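Local atomic coordinates of carbohydrate oxidase (Microdochium nivale, PDB entry 3RJA), a protein that oxidises the C1 hydroxyl of mono-, oligo- and polysaccharides to lactones, using a bound FAD and reducing molecular oxygen to hydrogen peroxide. Residues R243-R248 against G261-T266. Sequence-based numbering, arbitrary orientation. Where two conformers were deposited one is given.
Sequences REVNFR and GLYYGT
N246 and L262 form a hydrogen-bonded pair in the antiparallel beta hairpin of strands 245-251 and 258-264, within the large sheet beside the sugar pocket. N246 N and L262 N each bond to the partner's carbonyl oxygen. The N246 side chain adds a third bond, ND2 to L262 O at 2.9 Å. N246 CG lies beside the backbone N (chi1 -53°), which puts it 3.6 Å from L262 O, and the two N246 nitrogens grip that oxygen from opposite faces of its carbonyl plane. N246 OD1 accepts from M152 N, which helps fix the amide's rotation. ND2 also lies at the edge of the Y264 ring, 3.8 Å from CD1.

On the other face, Y263 CG is anti to the backbone N (chi1 -179°). Its ring lies beside E244, with CE1 3.5 Å from E244 CB, and CD1 is 4.1 Å from V245 CB. One water joins E244 OE1 to Y263 OH. F214 and A273 also touch Y263. An alanine in place of Y263 would probably open a gap beside E244 CB and V245 and lose the hydroxyl's water link to E244. At the open end of the hairpin, Y264 N donates to E244 O at 2.9 Å.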
ATOM      1  N   ARG A 243     -21.196   6.978   1.146  1.00 16.21           N
ATOM      2  CA  ARG A 243     -19.831   7.494   1.166  1.00 16.95           C
ATOM      3  C   ARG A 243     -19.180   7.402   2.546  1.00 15.56           C
ATOM      4  O   ARG A 243     -18.035   6.972   2.655  1.00 14.40           O
ATOM      5  CB  ARG A 243     -19.868   8.962   0.726  1.00 18.98           C
ATOM      6  CG  ARG A 243     -18.525   9.533   0.383  1.00 21.84           C
ATOM      7  CD  ARG A 243     -18.625  11.045   0.102  1.00 22.83           C
ATOM      8  NE  ARG A 243     -17.286  11.591  -0.057  1.00 25.71           N
ATOM      9  CZ  ARG A 243     -16.948  12.863   0.130  1.00 32.73           C
ATOM     10  NH1 ARG A 243     -17.859  13.764   0.507  1.00 33.55           N
ATOM     11  NH2 ARG A 243     -15.682  13.230  -0.047  1.00 31.55           N
ATOM     12  N   GLU A 244     -19.920   7.787   3.587  1.00 15.04           N
ATOM     13  CA  GLU A 244     -19.392   7.855   4.959  1.00 15.55           C
ATOM     14  C   GLU A 244     -18.958   6.487   5.571  1.00 15.36           C
ATOM     15  O   GLU A 244     -18.331   6.452   6.641  1.00 14.20           O
ATOM     16  CB  GLU A 244     -20.434   8.486   5.905  1.00 16.38           C
ATOM     17  CG  GLU A 244     -20.732   9.974   5.700  1.00 17.63           C
ATOM     18  CD  GLU A 244     -21.558  10.237   4.420  1.00 19.49           C
ATOM     19  OE1 GLU A 244     -22.310   9.331   3.974  1.00 16.90           O
ATOM     20  OE2 GLU A 244     -21.443  11.357   3.881  1.00 19.52           O
ATOM     21  N   VAL A 245     -19.335   5.375   4.941  1.00 14.01           N
ATOM     22  CA  VAL A 245     -19.016   4.074   5.527  0.50 14.25           C
ATOM     23  C   VAL A 245     -17.775   3.473   4.870  1.00 13.64           C
ATOM     24  O   VAL A 245     -17.665   3.408   3.654  1.00 12.44           O
ATOM     25  CB  VAL A 245     -20.219   3.102   5.566  0.50 13.99           C
ATOM     26  CG1 VAL A 245     -20.375   2.332   4.257  0.50 15.16           C
ATOM     27  CG2 VAL A 245     -20.066   2.139   6.723  0.50 14.73           C
ATOM     28  N   ASN A 246     -16.815   3.080   5.707  1.00 12.91           N
ATOM     29  CA  ASN A 246     -15.551   2.501   5.216  1.00 12.47           C
ATOM     30  C   ASN A 246     -15.404   1.173   5.894  1.00 13.16           C
ATOM     31  O   ASN A 246     -15.438   1.117   7.142  1.00 13.72           O
ATOM     32  CB  ASN A 246     -14.337   3.365   5.587  1.00 12.61           C
ATOM     33  CG  ASN A 246     -14.481   4.807   5.171  1.00 12.81           C
ATOM     34  OD1 ASN A 246     -13.884   5.237   4.184  1.00 14.31           O
ATOM     35  ND2 ASN A 246     -15.253   5.568   5.930  1.00 11.42           N
ATOM     36  N   PHE A 247     -15.281   0.088   5.140  1.00 12.02           N
ATOM     37  CA  PHE A 247     -15.164  -1.189   5.854  1.00 12.70           C
ATOM     38  C   PHE A 247     -14.546  -2.312   5.043  1.00 11.60           C
ATOM     39  O   PHE A 247     -14.322  -2.185   3.815  1.00 11.87           O
ATOM     40  CB  PHE A 247     -16.535  -1.610   6.464  1.00 13.18           C
ATOM     41  CG  PHE A 247     -17.537  -2.171   5.457  1.00 12.92           C
ATOM     42  CD1 PHE A 247     -18.218  -1.339   4.577  1.00 12.85           C
ATOM     43  CD2 PHE A 247     -17.808  -3.528   5.425  1.00 14.17           C
ATOM     44  CE1 PHE A 247     -19.176  -1.859   3.667  1.00 14.10           C
ATOM     45  CE2 PHE A 247     -18.763  -4.075   4.505  1.00 13.97           C
ATOM     46  CZ  PHE A 247     -19.437  -3.238   3.644  1.00 13.76           C
ATOM     47  N   ARG A 248     -14.333  -3.413   5.746  1.00 11.74           N
ATOM     48  CA  ARG A 248     -13.850  -4.659   5.145  0.50 13.06           C
ATOM     49  C   ARG A 248     -14.339  -5.888   5.915  1.00 12.91           C
ATOM     50  O   ARG A 248     -14.766  -5.780   7.058  1.00 14.87           O
ATOM     51  CB  ARG A 248     -12.314  -4.671   5.054  0.50 13.46           C
ATOM     52  CG  ARG A 248     -11.535  -4.334   6.356  0.50 15.16           C
ATOM     53  CD  ARG A 248     -10.074  -4.834   6.228  0.50 16.35           C
ATOM     54  NE  ARG A 248      -9.131  -4.220   7.160  0.50 16.99           N
ATOM     55  CZ  ARG A 248      -8.150  -3.392   6.796  0.50 17.83           C
ATOM     56  NH1 ARG A 248      -7.331  -2.895   7.715  0.50 18.12           N
ATOM     57  NH2 ARG A 248      -7.980  -3.061   5.518  0.50 17.55           N
ATOM     58  N   GLY A 261     -14.857  -1.561  10.487  1.00 15.30           N
ATOM     59  CA  GLY A 261     -15.096  -0.355   9.744  1.00 14.20           C
ATOM     60  C   GLY A 261     -14.947   0.909  10.528  1.00 14.32           C
ATOM     61  O   GLY A 261     -14.762   0.901  11.773  1.00 14.13           O
ATOM     62  N   LEU A 262     -15.018   1.993   9.762  1.00 13.91           N
ATOM     63  CA  LEU A 262     -14.966   3.357  10.237  1.00 15.42           C
ATOM     64  C   LEU A 262     -16.068   4.161   9.538  1.00 15.36           C
ATOM     65  O   LEU A 262     -16.170   4.161   8.305  1.00 15.71           O
ATOM     66  CB  LEU A 262     -13.594   3.987   9.943  1.00 14.23           C
ATOM     67  CG  LEU A 262     -13.371   5.337  10.655  1.00 15.09           C
ATOM     68  CD1 LEU A 262     -13.420   5.167  12.181  1.00 14.79           C
ATOM     69  CD2 LEU A 262     -12.062   6.106  10.223  1.00 14.25           C
ATOM     70  N   TYR A 263     -16.890   4.828  10.337  1.00 16.14           N
ATOM     71  CA  TYR A 263     -18.012   5.622   9.823  1.00 15.62           C
ATOM     72  C   TYR A 263     -17.805   7.105  10.108  1.00 16.47           C
ATOM     73  O   TYR A 263     -17.516   7.499  11.268  1.00 15.15           O
ATOM     74  CB  TYR A 263     -19.345   5.150  10.423  1.00 16.29           C
ATOM     75  CG  TYR A 263     -20.537   5.938   9.885  1.00 17.25           C
ATOM     76  CD1 TYR A 263     -21.065   5.649   8.628  1.00 17.00           C
ATOM     77  CD2 TYR A 263     -21.124   6.969  10.633  1.00 17.47           C
ATOM     78  CE1 TYR A 263     -22.133   6.357   8.107  1.00 18.67           C
ATOM     79  CE2 TYR A 263     -22.215   7.699  10.122  1.00 19.00           C
ATOM     80  CZ  TYR A 263     -22.704   7.388   8.848  1.00 20.11           C
ATOM     81  OH  TYR A 263     -23.761   8.081   8.311  1.00 20.64           O
ATOM     82  N   TYR A 264     -17.930   7.924   9.062  1.00 15.50           N
ATOM     83  CA  TYR A 264     -17.873   9.382   9.219  1.00 15.92           C
ATOM     84  C   TYR A 264     -19.210   9.908   9.731  1.00 18.74           C
ATOM     85  O   TYR A 264     -20.127  10.199   8.938  1.00 16.14           O
ATOM     86  CB  TYR A 264     -17.481  10.069   7.907  1.00 14.68           C
ATOM     87  CG  TYR A 264     -15.988  10.150   7.719  1.00 14.75           C
ATOM     88  CD1 TYR A 264     -15.225   8.987   7.499  1.00 15.09           C
ATOM     89  CD2 TYR A 264     -15.327  11.379   7.791  1.00 14.50           C
ATOM     90  CE1 TYR A 264     -13.815   9.042   7.351  1.00 15.52           C
ATOM     91  CE2 TYR A 264     -13.937  11.464   7.630  1.00 16.18           C
ATOM     92  CZ  TYR A 264     -13.184  10.286   7.414  1.00 15.43           C
ATOM     93  OH  TYR A 264     -11.838  10.376   7.257  1.00 14.56           O
ATOM     94  N   GLY A 265     -19.313  10.013  11.059  1.00 19.36           N
ATOM     95  CA  GLY A 265     -20.551  10.439  11.726  1.00 20.75           C
ATOM     96  C   GLY A 265     -20.763   9.683  13.038  1.00 22.10           C
ATOM     97  O   GLY A 265     -19.839   9.017  13.552  1.00 20.83           O
ATOM     98  N   THR A 266     -21.968   9.801  13.591  1.00 21.66           N
ATOM     99  CA  THR A 266     -22.254   9.307  14.953  1.00 21.99           C
ATOM    100  C   THR A 266     -22.617   7.821  14.950  1.00 20.65           C
ATOM    101  O   THR A 266     -22.993   7.270  13.899  1.00 19.74           O
ATOM    102  CB  THR A 266     -23.439  10.085  15.574  1.00 22.65           C
ATOM    103  OG1 THR A 266     -24.630   9.766  14.842  1.00 23.13           O
ATOM    104  CG2 THR A 266     -23.180  11.616  15.520  1.00 22.16           C
TER
HETATM  105  O   HOH W   1     -23.931   7.787   5.875  1.00 17.26           O